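Long-range contacts in putative histidinol-phosphate aminotransferase (Burkholderia pseudomallei, PDB 3P1T), which probably catalyses the pyridoxal-phosphate-dependent transamination of L-histidinol phosphate with 2-oxoglutarate in histidine biosynthesis: residues 25-29 with 250-254; 175-180 with 247-251. All coordinates share one frame; numbering follows the deposited sequence.

Contact 1: residues 25-29 with 250-254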
ATOM      1  N   GLU A  25     -18.350   5.210   8.050  1.00 42.74           N
ATOM      2  CA  GLU A  25     -18.299   4.857   6.633  1.00 42.28           C
ATOM      3  C   GLU A  25     -19.375   5.613   5.845  1.00 47.98           C
ATOM      4  O   GLU A  25     -20.386   6.047   6.420  1.00 49.41           O
ATOM      5  CB  GLU A  25     -18.479   3.333   6.460  1.00 43.48           C
ATOM      6  CG  GLU A  25     -17.347   2.480   7.031  1.00 45.09           C
ATOM      7  CD  GLU A  25     -17.715   1.049   7.378  1.00 56.49           C
ATOM      8  OE1 GLU A  25     -18.808   0.835   7.950  1.00 54.11           O
ATOM      9  OE2 GLU A  25     -16.880   0.147   7.144  1.00 52.80           O
ATOM     10  N   ASN A  26     -19.157   5.785   4.526  1.00 44.20           N
ATOM     11  CA  ASN A  26     -20.169   6.379   3.637  1.00 44.04           C
ATOM     12  C   ASN A  26     -21.260   5.310   3.477  1.00 46.94           C
ATOM     13  O   ASN A  26     -20.914   4.196   3.069  1.00 45.48           O
ATOM     14  CB  ASN A  26     -19.552   6.841   2.310  1.00 39.41           C
ATOM     15  CG  ASN A  26     -20.518   7.474   1.349  1.00 53.88           C
ATOM     16  OD1 ASN A  26     -21.635   7.004   1.135  1.00 51.56           O
ATOM     17  ND2 ASN A  26     -20.077   8.516   0.678  1.00 45.94           N
ATOM     18  N   PRO A  27     -22.535   5.562   3.885  1.00 44.13           N
ATOM     19  CA  PRO A  27     -23.537   4.481   3.878  1.00 44.26           C
ATOM     20  C   PRO A  27     -24.217   4.252   2.532  1.00 50.93           C
ATOM     21  O   PRO A  27     -24.964   3.270   2.392  1.00 52.07           O
ATOM     22  CB  PRO A  27     -24.565   4.976   4.892  1.00 46.43           C
ATOM     23  CG  PRO A  27     -24.530   6.448   4.760  1.00 50.74           C
ATOM     24  CD  PRO A  27     -23.098   6.801   4.467  1.00 45.96           C
ATOM     25  N   GLU A  28     -23.973   5.145   1.552  1.00 47.82           N
ATOM     26  CA  GLU A  28     -24.583   5.077   0.219  1.00 48.01           C
ATOM     27  C   GLU A  28     -24.029   3.934  -0.595  1.00 50.01           C
ATOM     28  O   GLU A  28     -22.912   3.464  -0.343  1.00 48.82           O
ATOM     29  CB  GLU A  28     -24.382   6.392  -0.573  1.00 49.53           C
ATOM     30  CG  GLU A  28     -24.733   7.676   0.173  1.00 63.01           C
ATOM     31  CD  GLU A  28     -26.096   7.798   0.838  1.00 83.13           C
ATOM     32  OE1 GLU A  28     -27.080   7.205   0.335  1.00 57.86           O
ATOM     33  OE2 GLU A  28     -26.178   8.522   1.855  1.00 81.94           O
ATOM     34  N   ALA A  29     -24.800   3.510  -1.598  1.00 46.01           N
ATOM     35  CA  ALA A  29     -24.368   2.485  -2.540  1.00 45.81           C
ATOM     36  C   ALA A  29     -23.263   3.053  -3.438  1.00 49.14           C
ATOM     37  O   ALA A  29     -23.269   4.260  -3.719  1.00 49.29           O
ATOM     38  CB  ALA A  29     -25.551   2.007  -3.363  1.00 47.56           C
ATOM     39  N   HIS A 250     -24.505  13.245  -0.677  1.00 43.66           N
ATOM     40  CA  HIS A 250     -24.160  12.517   0.542  1.00 41.35           C
ATOM     41  C   HIS A 250     -23.836  13.507   1.664  1.00 46.97           C
ATOM     42  O   HIS A 250     -24.267  13.299   2.795  1.00 46.84           O
ATOM     43  CB  HIS A 250     -22.982  11.546   0.286  1.00 39.35           C
ATOM     44  CG  HIS A 250     -22.224  11.183   1.514  1.00 41.02           C
ATOM     45  ND1 HIS A 250     -22.744  10.322   2.454  1.00 42.62           N
ATOM     46  CD2 HIS A 250     -21.006  11.595   1.931  1.00 41.64           C
ATOM     47  CE1 HIS A 250     -21.832  10.229   3.410  1.00 40.51           C
ATOM     48  NE2 HIS A 250     -20.773  10.980   3.143  1.00 40.44           N
ATOM     49  N   ILE A 251     -23.081  14.575   1.352  1.00 44.00           N
ATOM     50  CA  ILE A 251     -22.690  15.597   2.325  1.00 43.11           C
ATOM     51  C   ILE A 251     -23.954  16.300   2.843  1.00 50.68           C
ATOM     52  O   ILE A 251     -24.136  16.379   4.061  1.00 51.46           O
ATOM     53  CB  ILE A 251     -21.671  16.589   1.683  1.00 45.04           C
ATOM     54  CG1 ILE A 251     -20.282  15.891   1.530  1.00 43.83           C
ATOM     55  CG2 ILE A 251     -21.556  17.894   2.492  1.00 42.78           C
ATOM     56  CD1 ILE A 251     -19.242  16.631   0.671  1.00 46.06           C
ATOM     57  N   ALA A 252     -24.842  16.743   1.920  1.00 47.61           N
ATOM     58  CA  ALA A 252     -26.084  17.446   2.237  1.00 48.43           C
ATOM     59  C   ALA A 252     -26.984  16.613   3.157  1.00 54.77           C
ATOM     60  O   ALA A 252     -27.448  17.130   4.182  1.00 56.04           O
ATOM     61  CB  ALA A 252     -26.824  17.799   0.957  1.00 49.92           C
ATOM     62  N   LYS A 253     -27.188  15.324   2.811  1.00 51.50           N
ATOM     63  CA  LYS A 253     -28.004  14.365   3.566  1.00 51.47           C
ATOM     64  C   LYS A 253     -27.381  14.112   4.942  1.00 54.62           C
ATOM     65  O   LYS A 253     -28.113  14.080   5.930  1.00 55.65           O
ATOM     66  CB  LYS A 253     -28.142  13.055   2.764  1.00 53.81           C
ATOM     67  CG  LYS A 253     -29.000  11.947   3.376  1.00 56.59           C
ATOM     68  CD  LYS A 253     -29.049  10.766   2.401  1.00 65.58           C
ATOM     69  CE  LYS A 253     -29.751   9.552   2.946  1.00 78.94           C
ATOM     70  NZ  LYS A 253     -29.828   8.461   1.934  1.00 86.83           N
ATOM     71  N   THR A 254     -26.043  13.980   5.016  1.00 49.01           N
ATOM     72  CA  THR A 254     -25.351  13.752   6.277  1.00 48.20           C
ATOM     73  C   THR A 254     -25.541  14.973   7.214  1.00 55.15           C
ATOM     74  O   THR A 254     -25.851  14.754   8.387  1.00 57.14           O
ATOM     75  CB  THR A 254     -23.881  13.433   6.043  1.00 50.26           C
ATOM     76  OG1 THR A 254     -23.801  12.229   5.276  1.00 46.70           O
ATOM     77  CG2 THR A 254     -23.124  13.239   7.334  1.00 47.30           C
TER

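Contact 2: residues 175-180 with 247-251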
ATOM      1  N   ASP A 175     -15.114  17.553   4.848  1.00 42.05           N
ATOM      2  CA  ASP A 175     -16.253  17.615   3.920  1.00 42.40           C
ATOM      3  C   ASP A 175     -17.641  17.742   4.647  1.00 45.32           C
ATOM      4  O   ASP A 175     -18.626  18.144   4.016  1.00 44.55           O
ATOM      5  CB  ASP A 175     -16.252  16.407   2.981  1.00 44.08           C
ATOM      6  CG  ASP A 175     -15.435  16.596   1.696  1.00 58.58           C
ATOM      7  OD1 ASP A 175     -14.821  17.692   1.522  1.00 59.00           O
ATOM      8  OD2 ASP A 175     -15.464  15.684   0.834  1.00 63.60           O
ATOM      9  N   TYR A 176     -17.694  17.491   5.958  1.00 40.78           N
ATOM     10  CA  TYR A 176     -18.920  17.652   6.729  1.00 40.71           C
ATOM     11  C   TYR A 176     -18.860  18.931   7.574  1.00 44.37           C
ATOM     12  O   TYR A 176     -19.736  19.147   8.426  1.00 44.80           O
ATOM     13  CB  TYR A 176     -19.139  16.424   7.629  1.00 41.12           C
ATOM     14  CG  TYR A 176     -19.075  15.115   6.873  1.00 41.18           C
ATOM     15  CD1 TYR A 176     -20.113  14.724   6.024  1.00 43.55           C
ATOM     16  CD2 TYR A 176     -17.970  14.280   6.982  1.00 39.35           C
ATOM     17  CE1 TYR A 176     -20.048  13.525   5.311  1.00 43.73           C
ATOM     18  CE2 TYR A 176     -17.892  13.088   6.271  1.00 38.89           C
ATOM     19  CZ  TYR A 176     -18.936  12.708   5.447  1.00 48.93           C
ATOM     20  OH  TYR A 176     -18.844  11.516   4.776  1.00 50.73           O
ATOM     21  N   SER A 177     -17.822  19.772   7.359  1.00 39.38           N
ATOM     22  CA  SER A 177     -17.621  20.966   8.164  1.00 39.62           C
ATOM     23  C   SER A 177     -18.265  22.233   7.546  1.00 48.97           C
ATOM     24  O   SER A 177     -18.963  22.189   6.514  1.00 50.37           O
ATOM     25  CB  SER A 177     -16.137  21.213   8.391  1.00 40.00           C
ATOM     26  OG  SER A 177     -15.523  21.715   7.216  1.00 46.45           O
ATOM     27  N   SER A 178     -18.047  23.360   8.250  1.00 46.81           N
ATOM     28  CA  SER A 178     -18.531  24.700   7.925  1.00 47.66           C
ATOM     29  C   SER A 178     -17.429  25.520   7.256  1.00 50.65           C
ATOM     30  O   SER A 178     -17.664  26.670   6.891  1.00 51.68           O
ATOM     31  CB  SER A 178     -19.005  25.400   9.200  1.00 52.04           C
ATOM     32  OG  SER A 178     -19.854  24.574   9.979  1.00 64.62           O
ATOM     33  N   PHE A 179     -16.226  24.937   7.102  1.00 45.64           N
ATOM     34  CA  PHE A 179     -15.073  25.641   6.548  1.00 45.25           C
ATOM     35  C   PHE A 179     -14.536  24.939   5.273  1.00 50.71           C
ATOM     36  O   PHE A 179     -13.338  24.976   5.007  1.00 50.66           O
ATOM     37  CB  PHE A 179     -13.965  25.788   7.619  1.00 45.60           C
ATOM     38  CG  PHE A 179     -13.481  24.540   8.334  1.00 44.45           C
ATOM     39  CD1 PHE A 179     -12.391  23.818   7.852  1.00 44.35           C
ATOM     40  CD2 PHE A 179     -14.046  24.145   9.543  1.00 44.63           C
ATOM     41  CE1 PHE A 179     -11.909  22.702   8.538  1.00 43.06           C
ATOM     42  CE2 PHE A 179     -13.566  23.020  10.222  1.00 45.39           C
ATOM     43  CZ  PHE A 179     -12.503  22.308   9.713  1.00 41.77           C
ATOM     44  N   ARG A 180     -15.435  24.392   4.444  1.00 48.82           N
ATOM     45  CA  ARG A 180     -15.064  23.755   3.179  1.00 49.17           C
ATOM     46  C   ARG A 180     -14.523  24.773   2.173  1.00 57.44           C
ATOM     47  O   ARG A 180     -13.655  24.424   1.370  1.00 57.26           O
ATOM     48  CB  ARG A 180     -16.250  23.020   2.555  1.00 46.67           C
ATOM     49  CG  ARG A 180     -16.685  21.777   3.311  1.00 50.72           C
ATOM     50  CD  ARG A 180     -17.825  21.084   2.584  1.00 53.27           C
ATOM     51  NE  ARG A 180     -17.388  20.507   1.312  1.00 57.51           N
ATOM     52  CZ  ARG A 180     -18.197  20.151   0.322  1.00 64.94           C
ATOM     53  NH1 ARG A 180     -19.503  20.344   0.423  1.00 55.72           N
ATOM     54  NH2 ARG A 180     -17.704  19.626  -0.788  1.00 48.87           N
ATOM     55  N   ARG A 247     -21.346  12.874  -4.241  1.00 47.72           N
ATOM     56  CA  ARG A 247     -20.584  13.288  -3.072  1.00 45.99           C
ATOM     57  C   ARG A 247     -21.284  14.456  -2.388  1.00 49.63           C
ATOM     58  O   ARG A 247     -21.448  14.414  -1.168  1.00 49.94           O
ATOM     59  CB  ARG A 247     -19.161  13.646  -3.493  1.00 45.50           C
ATOM     60  CG  ARG A 247     -18.186  13.762  -2.347  1.00 51.07           C
ATOM     61  CD  ARG A 247     -16.780  14.005  -2.847  1.00 54.43           C
ATOM     62  NE  ARG A 247     -16.183  15.141  -2.153  1.00 61.06           N
ATOM     63  CZ  ARG A 247     -15.887  16.301  -2.727  1.00 71.76           C
ATOM     64  NH1 ARG A 247     -16.049  16.462  -4.031  1.00 47.13           N
ATOM     65  NH2 ARG A 247     -15.363  17.289  -2.011  1.00 69.45           N
ATOM     66  N   GLU A 248     -21.762  15.453  -3.160  1.00 46.05           N
ATOM     67  CA  GLU A 248     -22.479  16.619  -2.609  1.00 46.04           C
ATOM     68  C   GLU A 248     -23.842  16.234  -2.024  1.00 48.52           C
ATOM     69  O   GLU A 248     -24.256  16.826  -1.022  1.00 47.14           O
ATOM     70  CB  GLU A 248     -22.676  17.725  -3.654  1.00 48.28           C
ATOM     71  CG  GLU A 248     -21.410  18.514  -3.971  1.00 54.06           C
ATOM     72  CD  GLU A 248     -20.762  19.325  -2.861  1.00 66.86           C
ATOM     73  OE1 GLU A 248     -21.416  19.588  -1.825  1.00 70.51           O
ATOM     74  OE2 GLU A 248     -19.602  19.745  -3.059  1.00 58.44           O
ATOM     75  N   ALA A 249     -24.514  15.237  -2.634  1.00 45.46           N
ATOM     76  CA  ALA A 249     -25.805  14.728  -2.161  1.00 46.05           C
ATOM     77  C   ALA A 249     -25.625  13.982  -0.820  1.00 49.31           C
ATOM     78  O   ALA A 249     -26.456  14.121   0.081  1.00 49.09           O
ATOM     79  CB  ALA A 249     -26.430  13.817  -3.212  1.00 47.12           C
ATOM     80  N   HIS A 250     -24.505  13.245  -0.677  1.00 43.66           N
ATOM     81  CA  HIS A 250     -24.160  12.517   0.542  1.00 41.35           C
ATOM     82  C   HIS A 250     -23.836  13.507   1.664  1.00 46.97           C
ATOM     83  O   HIS A 250     -24.267  13.299   2.795  1.00 46.84           O
ATOM     84  CB  HIS A 250     -22.982  11.546   0.286  1.00 39.35           C
ATOM     85  CG  HIS A 250     -22.224  11.183   1.514  1.00 41.02           C
ATOM     86  ND1 HIS A 250     -22.744  10.322   2.454  1.00 42.62           N
ATOM     87  CD2 HIS A 250     -21.006  11.595   1.931  1.00 41.64           C
ATOM     88  CE1 HIS A 250     -21.832  10.229   3.410  1.00 40.51           C
ATOM     89  NE2 HIS A 250     -20.773  10.980   3.143  1.00 40.44           N
ATOM     90  N   ILE A 251     -23.081  14.575   1.352  1.00 44.00           N
ATOM     91  CA  ILE A 251     -22.690  15.597   2.325  1.00 43.11           C
ATOM     92  C   ILE A 251     -23.954  16.300   2.843  1.00 50.68           C
ATOM     93  O   ILE A 251     -24.136  16.379   4.061  1.00 51.46           O
ATOM     94  CB  ILE A 251     -21.671  16.589   1.683  1.00 45.04           C
ATOM     95  CG1 ILE A 251     -20.282  15.891   1.530  1.00 43.83           C
ATOM     96  CG2 ILE A 251     -21.556  17.894   2.492  1.00 42.78           C
ATOM     97  CD1 ILE A 251     -19.242  16.631   0.671  1.00 46.06           C
TER

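Contact 1: residues 25-29 with 250-254
The Asx turn of loop 25-29, which follows strand 19-20 in this class I/II aminotransferase, packs with its Asn26 amide on the His250 ring of helix 244-267. Amide and imidazole planes lie 18° apart, a stack in which Asn26 ND2 sits over the centre of the imidazole, 3.4 Å above its plane, and also makes a weak hydrogen bond to Ser199 O. With CG anti to the backbone N (chi1 -179°), the Asn26 amide reaches across to the ring, and the turn helps set its rotation: Glu28 N donates to Asn26 OD1 over 3.0 Å, in the carbonyl plane. Pro27 adds an apolar touch, its CD lying 3.8 Å from His250 CE1. Glu28 folds back at chi2 (-52°), bringing OE2 to the imidazole edge, 3.9 Å from His250 ND1. His250 NE2 hydrogen-bonds to Tyr176 OH. Asn26 O accepts from Asn46 ND2 of the second subunit, so the loop touches both the helix and the second subunit. Lys253, fully extended, comes to Glu28 from the opposite direction and closes the contact with a salt bridge whose hydrogen bond, Lys253 NZ to Glu28 OE1 at 3.4 Å, is weak.

Contact 2: residues 175-180 with 247-251
The turn 175-180, opening with the end of a 3-10 segment, lies against helix 244-267, the backbones coming nearest at Tyr176 and Ile251, whose CA atoms are 6.2 Å apart. Asp175 and Arg247 cross at about a right angle, and the arginine grips side-on: Arg247 NE and NH2 both donate to Asp175 OD2, NE at 3.1 Å. They approach on the syn side from one face of the carboxylate, about 30° out of its plane. Ser199 OG also bonds Asp175 OD2, while Arg247 NH1 turns to Asp244. Arg180 and Glu248 meet instead end-on, one nitrogen to each oxygen; Arg180 NH1 to Glu248 OE1 is nearly straight (177°) at 3.0 Å, whereas Arg180 NH2 reaches Glu248 OE2 from above the carboxylate plane. Ile251 CD1 lies over one face of the Arg180 guanidinium, 3.5 Å above its plane and offset toward the rim, and 3.8 Å from Asp175 CB. Tyr176, with CG beside the backbone N (chi1 -52°), carries its ring to the imidazole edge, where Tyr176 OH and His250 NE2 share a 2.6 Å hydrogen bond. The four charged residues form one salt-bridge network, in which the carboxylates of Asp175 and Glu248 probably offset the approach of Arg180 NH2 to Arg247 NH2, 3.5 Å.

In the fold
Both contacts use helix 244-267 and share His250, whose imidazole joins them: contact 1 takes a face and part of the edge, contact 2 the NE2 edge. Thr254 CG2, on the helix segment of contact 1, packs on Tyr176 CD1 of contact 2 at 3.6 Å, so the two contacts adjoin. Contact 1 is the more buried and relies on an amide-ring stack, with one weak ion pair; its loop also faces the second subunit. Contact 2 is partly buried, touches no other chain, and is dominated by charge, with the buried Ile251 and the Tyr176-His250 bond as its uncharged part. Together they tie two loops distant in sequence, after strands 19-20 and 166-170, to one helix.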